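PDB 1IQQ: ribonuclease S-3 from Pyrus pyrifolia, which catalyses the cleavage of RNA as a T2-family ribonuclease of the pear pistil and takes part in gametophytic self-incompatibility, the barrier to self-fertilization. Local coordinates for residues Gly34-Asn39 / Met86-Cys91; Phe4-Gln9 / Phe30-Leu35. All coordinates share one frame; numbering follows the deposited sequence.

Interaction 1: residues Gly34-Asn39 / Met86-Cys91; sequences GLWPSN and MKHGSC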
loop_
_atom_site.group_PDB
_atom_site.type_symbol
_atom_site.label_atom_id
_atom_site.label_comp_id
_atom_site.label_asym_id
_atom_site.label_seq_id
_atom_site.Cartn_x
_atom_site.Cartn_y
_atom_site.Cartn_z
ATOM N N GLY A 34 -2.145 1.408 3.015
ATOM C CA GLY A 34 -3.547 1.718 3.105
ATOM C C GLY A 34 -4.409 0.821 2.254
ATOM O O GLY A 34 -3.945 0.181 1.284
ATOM N N LEU A 35 -5.702 0.810 2.574
ATOM C CA LEU A 35 -6.741 0.183 1.723
ATOM C C LEU A 35 -7.828 1.262 1.656
ATOM O O LEU A 35 -8.546 1.522 2.660
ATOM C CB LEU A 35 -7.293 -1.099 2.288
ATOM C CG LEU A 35 -7.972 -2.242 1.425
ATOM C CD1 LEU A 35 -9.210 -2.943 2.074
ATOM C CD2 LEU A 35 -7.999 -1.995 -0.092
ATOM N N TRP A 36 -7.845 1.923 0.513
ATOM C CA TRP A 36 -8.724 3.077 0.353
ATOM C C TRP A 36 -9.900 2.956 -0.550
ATOM O O TRP A 36 -9.715 2.667 -1.728
ATOM C CB TRP A 36 -7.964 4.291 -0.225
ATOM C CG TRP A 36 -6.785 4.771 0.564
ATOM C CD1 TRP A 36 -6.370 4.385 1.831
ATOM C CD2 TRP A 36 -5.890 5.800 0.125
ATOM N NE1 TRP A 36 -5.242 5.154 2.180
ATOM C CE2 TRP A 36 -4.952 6.020 1.154
ATOM C CE3 TRP A 36 -5.788 6.558 -1.056
ATOM C CZ2 TRP A 36 -3.910 6.992 1.039
ATOM C CZ3 TRP A 36 -4.767 7.511 -1.162
ATOM C CH2 TRP A 36 -3.851 7.714 -0.119
ATOM N N PRO A 37 -11.121 3.064 -0.037
ATOM C CA PRO A 37 -12.313 3.066 -0.917
ATOM C C PRO A 37 -12.040 4.389 -1.690
ATOM O O PRO A 37 -11.744 5.485 -1.083
ATOM C CB PRO A 37 -13.470 3.238 0.074
ATOM C CG PRO A 37 -12.976 2.552 1.321
ATOM C CD PRO A 37 -11.503 2.962 1.384
ATOM N N SER A 38 -12.114 4.346 -3.016
ATOM C CA SER A 38 -11.711 5.484 -3.853
ATOM C C SER A 38 -12.697 5.806 -4.932
ATOM O O SER A 38 -13.527 4.970 -5.260
ATOM C CB SER A 38 -10.377 5.147 -4.541
ATOM O OG SER A 38 -9.439 4.834 -3.525
ATOM N N ASN A 39 -12.635 7.020 -5.472
ATOM C CA ASN A 39 -13.551 7.428 -6.547
ATOM C C ASN A 39 -12.801 7.646 -7.828
ATOM O O ASN A 39 -11.652 8.130 -7.852
ATOM C CB ASN A 39 -14.267 8.740 -6.185
ATOM C CG ASN A 39 -15.350 8.539 -5.133
ATOM O OD1 ASN A 39 -15.968 7.468 -5.018
ATOM N ND2 ASN A 39 -15.620 9.592 -4.370
ATOM N N MET A 86 -11.027 4.767 10.721
ATOM C CA MET A 86 -11.957 5.900 10.675
ATOM C C MET A 86 -11.933 6.702 9.396
ATOM O O MET A 86 -13.009 7.151 8.904
ATOM C CB MET A 86 -11.728 6.815 11.889
ATOM C CG MET A 86 -12.217 6.208 13.225
ATOM S SD MET A 86 -13.875 5.642 13.197
ATOM C CE MET A 86 -14.747 7.251 13.200
ATOM N N LYS A 87 -10.734 6.939 8.865
ATOM C CA LYS A 87 -10.643 7.731 7.640
ATOM C C LYS A 87 -10.971 6.991 6.370
ATOM O O LYS A 87 -11.623 7.529 5.474
ATOM C CB LYS A 87 -9.257 8.316 7.474
ATOM C CG LYS A 87 -9.157 9.263 6.316
ATOM C CD LYS A 87 -7.791 9.982 6.273
ATOM C CE LYS A 87 -7.709 10.728 4.958
ATOM N NZ LYS A 87 -6.345 11.187 4.537
ATOM N N HIS A 88 -10.523 5.748 6.286
ATOM C CA HIS A 88 -10.744 4.974 5.029
ATOM C C HIS A 88 -11.668 3.754 5.104
ATOM O O HIS A 88 -12.602 3.661 4.307
ATOM C CB HIS A 88 -9.351 4.549 4.539
ATOM C CG HIS A 88 -8.475 5.713 4.215
ATOM N ND1 HIS A 88 -8.726 6.512 3.137
ATOM C CD2 HIS A 88 -7.337 6.182 4.798
ATOM C CE1 HIS A 88 -7.777 7.428 3.046
ATOM N NE2 HIS A 88 -6.921 7.249 4.038
ATOM N N GLY A 89 -11.410 2.827 6.044
ATOM C CA GLY A 89 -12.203 1.596 6.158
ATOM C C GLY A 89 -13.687 1.890 6.260
ATOM O O GLY A 89 -14.532 1.169 5.708
ATOM N N SER A 90 -14.012 2.934 7.015
ATOM C CA SER A 90 -15.433 3.319 7.258
ATOM C C SER A 90 -16.189 3.641 5.976
ATOM O O SER A 90 -17.436 3.674 5.961
ATOM C CB SER A 90 -15.478 4.564 8.175
ATOM O OG SER A 90 -14.913 5.656 7.458
ATOM N N CYS A 91 -15.471 3.914 4.891
ATOM C CA CYS A 91 -16.108 4.250 3.630
ATOM C C CYS A 91 -16.320 3.075 2.701
ATOM O O CYS A 91 -16.839 3.226 1.602
ATOM C CB CYS A 91 -15.292 5.291 2.908
ATOM S SG CYS A 91 -15.245 6.894 3.831
HETATM O O HOH W 1 -11.130 6.348 1.517
#

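Interaction 2: residues Phe4-Gln9 / Phe30-Leu35; sequences FQFTQQ and FTVHGL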
loop_
_atom_site.group_PDB
_atom_site.type_symbol
_atom_site.label_atom_id
_atom_site.label_comp_id
_atom_site.label_asym_id
_atom_site.label_seq_id
_atom_site.Cartn_x
_atom_site.Cartn_y
_atom_site.Cartn_z
ATOM N N PHE A 4 -11.207 0.154 -5.151
ATOM C CA PHE A 4 -10.227 0.194 -4.071
ATOM C C PHE A 4 -8.810 0.394 -4.539
ATOM O O PHE A 4 -8.379 -0.134 -5.603
ATOM C CB PHE A 4 -10.194 -1.173 -3.359
ATOM C CG PHE A 4 -11.363 -1.435 -2.493
ATOM C CD1 PHE A 4 -12.344 -2.300 -2.901
ATOM C CD2 PHE A 4 -11.431 -0.848 -1.240
ATOM C CE1 PHE A 4 -13.446 -2.615 -2.014
ATOM C CE2 PHE A 4 -12.490 -1.157 -0.365
ATOM C CZ PHE A 4 -13.471 -2.019 -0.742
ATOM N N GLN A 5 -8.046 1.119 -3.740
ATOM C CA GLN A 5 -6.603 1.228 -3.893
ATOM C C GLN A 5 -5.991 0.495 -2.722
ATOM O O GLN A 5 -6.219 0.866 -1.557
ATOM C CB GLN A 5 -6.126 2.656 -3.793
ATOM C CG GLN A 5 -6.552 3.478 -5.062
ATOM C CD GLN A 5 -6.038 4.890 -4.970
ATOM O OE1 GLN A 5 -4.862 5.179 -5.302
ATOM N NE2 GLN A 5 -6.874 5.775 -4.475
ATOM N N PHE A 6 -5.169 -0.520 -2.972
ATOM C CA PHE A 6 -4.443 -1.229 -1.897
ATOM C C PHE A 6 -3.014 -0.862 -2.073
ATOM O O PHE A 6 -2.330 -1.329 -2.992
ATOM C CB PHE A 6 -4.680 -2.739 -2.061
ATOM C CG PHE A 6 -4.029 -3.608 -1.000
ATOM C CD1 PHE A 6 -3.484 -4.810 -1.350
ATOM C CD2 PHE A 6 -4.022 -3.240 0.332
ATOM C CE1 PHE A 6 -2.954 -5.678 -0.343
ATOM C CE2 PHE A 6 -3.507 -4.080 1.342
ATOM C CZ PHE A 6 -2.974 -5.306 1.009
ATOM N N THR A 7 -2.526 -0.000 -1.179
ATOM C CA THR A 7 -1.164 0.562 -1.317
ATOM C C THR A 7 -0.207 -0.037 -0.324
ATOM O O THR A 7 -0.554 -0.149 0.882
ATOM C CB THR A 7 -1.227 2.051 -1.056
ATOM O OG1 THR A 7 -2.136 2.654 -2.003
ATOM C CG2 THR A 7 0.182 2.689 -1.289
ATOM N N GLN A 8 0.947 -0.482 -0.793
ATOM C CA GLN A 8 2.014 -1.043 0.068
ATOM C C GLN A 8 3.230 -0.137 -0.077
ATOM O O GLN A 8 3.439 0.535 -1.104
ATOM C CB GLN A 8 2.322 -2.472 -0.381
ATOM C CG GLN A 8 1.126 -3.415 -0.026
ATOM C CD GLN A 8 1.376 -4.798 -0.551
ATOM O OE1 GLN A 8 2.441 -5.342 -0.348
ATOM N NE2 GLN A 8 0.338 -5.393 -1.191
ATOM N N GLN A 9 4.033 -0.104 0.976
ATOM C CA GLN A 9 5.210 0.814 1.080
ATOM C C GLN A 9 6.442 0.048 1.421
ATOM O O GLN A 9 6.387 -0.859 2.272
ATOM C CB GLN A 9 4.927 1.899 2.151
ATOM C CG GLN A 9 4.755 1.316 3.571
ATOM C CD GLN A 9 4.343 2.340 4.593
ATOM O OE1 GLN A 9 3.992 1.964 5.740
ATOM N NE2 GLN A 9 4.376 3.605 4.245
ATOM N N PHE A 30 7.980 -4.710 1.639
ATOM C CA PHE A 30 6.747 -3.920 1.395
ATOM C C PHE A 30 5.695 -4.400 2.403
ATOM O O PHE A 30 5.422 -5.592 2.430
ATOM C CB PHE A 30 6.220 -4.204 -0.039
ATOM C CG PHE A 30 6.830 -3.312 -1.123
ATOM C CD1 PHE A 30 7.987 -3.661 -1.827
ATOM C CD2 PHE A 30 6.196 -2.129 -1.449
ATOM C CE1 PHE A 30 8.486 -2.840 -2.855
ATOM C CE2 PHE A 30 6.665 -1.302 -2.455
ATOM C CZ PHE A 30 7.803 -1.664 -3.151
ATOM N N THR A 31 5.186 -3.477 3.188
ATOM C CA THR A 31 4.064 -3.774 4.069
ATOM C C THR A 31 2.948 -2.797 3.739
ATOM O O THR A 31 3.074 -1.861 2.905
ATOM C CB THR A 31 4.444 -3.717 5.564
ATOM O OG1 THR A 31 5.151 -2.520 5.891
ATOM C CG2 THR A 31 5.362 -4.953 5.865
ATOM N N VAL A 32 1.775 -2.961 4.364
ATOM C CA VAL A 32 0.671 -2.142 4.002
ATOM C C VAL A 32 0.706 -0.672 4.415
ATOM O O VAL A 32 1.175 -0.334 5.525
ATOM C CB VAL A 32 -0.641 -2.810 4.588
ATOM C CG1 VAL A 32 -1.894 -1.871 4.339
ATOM C CG2 VAL A 32 -0.861 -4.224 3.980
ATOM N N HIS A 33 0.335 0.224 3.477
ATOM C CA HIS A 33 0.167 1.648 3.791
ATOM C C HIS A 33 -1.304 2.027 3.832
ATOM O O HIS A 33 -1.699 2.928 4.573
ATOM C CB HIS A 33 0.865 2.520 2.756
ATOM C CG HIS A 33 0.664 3.993 2.931
ATOM N ND1 HIS A 33 1.398 4.754 3.822
ATOM C CD2 HIS A 33 -0.194 4.846 2.328
ATOM C CE1 HIS A 33 1.001 6.014 3.761
ATOM N NE2 HIS A 33 0.035 6.100 2.861
ATOM N N GLY A 34 -2.145 1.408 3.015
ATOM C CA GLY A 34 -3.547 1.718 3.105
ATOM C C GLY A 34 -4.409 0.821 2.254
ATOM O O GLY A 34 -3.945 0.181 1.284
ATOM N N LEU A 35 -5.702 0.810 2.574
ATOM C CA LEU A 35 -6.741 0.183 1.723
ATOM C C LEU A 35 -7.828 1.262 1.656
ATOM O O LEU A 35 -8.546 1.522 2.660
ATOM C CB LEU A 35 -7.293 -1.099 2.288
ATOM C CG LEU A 35 -7.972 -2.242 1.425
ATOM C CD1 LEU A 35 -9.210 -2.943 2.074
ATOM C CD2 LEU A 35 -7.999 -1.995 -0.092
HETATM O O HOH W 2 1.977 4.226 6.982
#

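Interaction 1: residues Gly34-Asn39 / Met86-Cys91
His88 and Trp36 meet as a face-to-face ring stack in the active site of this RNase T2 fold, tying helix 77-89 to strand 30-38 of the sheet. The imidazole, the experimentally established proton acceptor, lies over the five-membered ring of the indole with the planes only 11° apart and the centroids 3.6 Å from each other. Both side chains run side by side in the same direction, each with CG anti to its carbonyl carbon (chi1 -58° in Trp36, -62° in His88). Trp36 CD1 sits over the middle of the imidazole, 3.3 Å above its plane, and CG of Lys87 lies over the opposite face, which clamps the ring between two layers. An alanine at Trp36 would remove the flat surface stacked on His88 and would probably leave the imidazole freer to turn about its CB-CG bond. Next along the strand, Pro37 CD lies 3.2 Å from His88 O, and Pro37 CG packs 3.9 Å from CB of Cys91, whose SG is in a disulfide with Cys48. In the plane of the imidazole, at its edge, a water hydrogen-bonds to His88 ND1 (2.9 Å) and donates to Pro37 O (2.8 Å).

Interaction 2: residues Phe4-Gln9 / Phe30-Leu35
His33, the catalytic proton donor, holds CG anti to its backbone N (chi1 176°), while Gln9 has CG between the backbone N and the carbonyl carbon (chi1 64°) and is extended from there; these torsions bring carboxamide and imidazole together. The two side chains cross at about a right angle, with NE2 of Gln9 3.2 Å from ND1 of His33 but badly angled for a hydrogen bond. A water links Gln9 OE1 and His33 ND1, its bond to the imidazole weak. Both residues probably contact the RNA 3'-phosphate, as in relatives. The antiparallel pairing runs on through a classic beta bulge, where His33 and Gly34 both face Thr7 and the register shifts by one. Thr7 O accepts from His33 N at 2.8 Å and from Gly34 N at 3.1 Å, and Thr7 N returns a bond to Gly34 O. Beyond the bulge, backbone bonds in both directions pair Gln9 with Thr31. Apolar side chains add to this: Phe6 CE2 lies 3.7 Å from Val32 CG2, and Leu35 CD2 approaches Phe4 CD2 at 3.8 Å. Phe6, Val32 and Leu35 all pack on Val106 of helix 99-112, while strand 3-10 also pairs antiparallel with strand 161-171.

How the interactions relate
Interactions 1 and 2 are successive uses of strand 30-38, with Gly34 and Leu35 common to both and centres about 11 Å apart. Gln5 joins them directly: its O lies 2.8 Å from Trp36 N and its NE2 2.9 Å from Ser38 OG, both probable hydrogen bonds. Together they bring the two catalytic histidines to the active site. Interaction 2 sets the proton donor His33 on the bulge of the strand, and interaction 1 brings the proton acceptor His88 in from helix 77-89. Trp36 lies between the two histidines, stacked on His88 and with its side chain about 4 Å from that of His33 at the nearest atoms. The side chain of the active-site Glu84 is also about 4 Å from that of His88 at the nearest atoms.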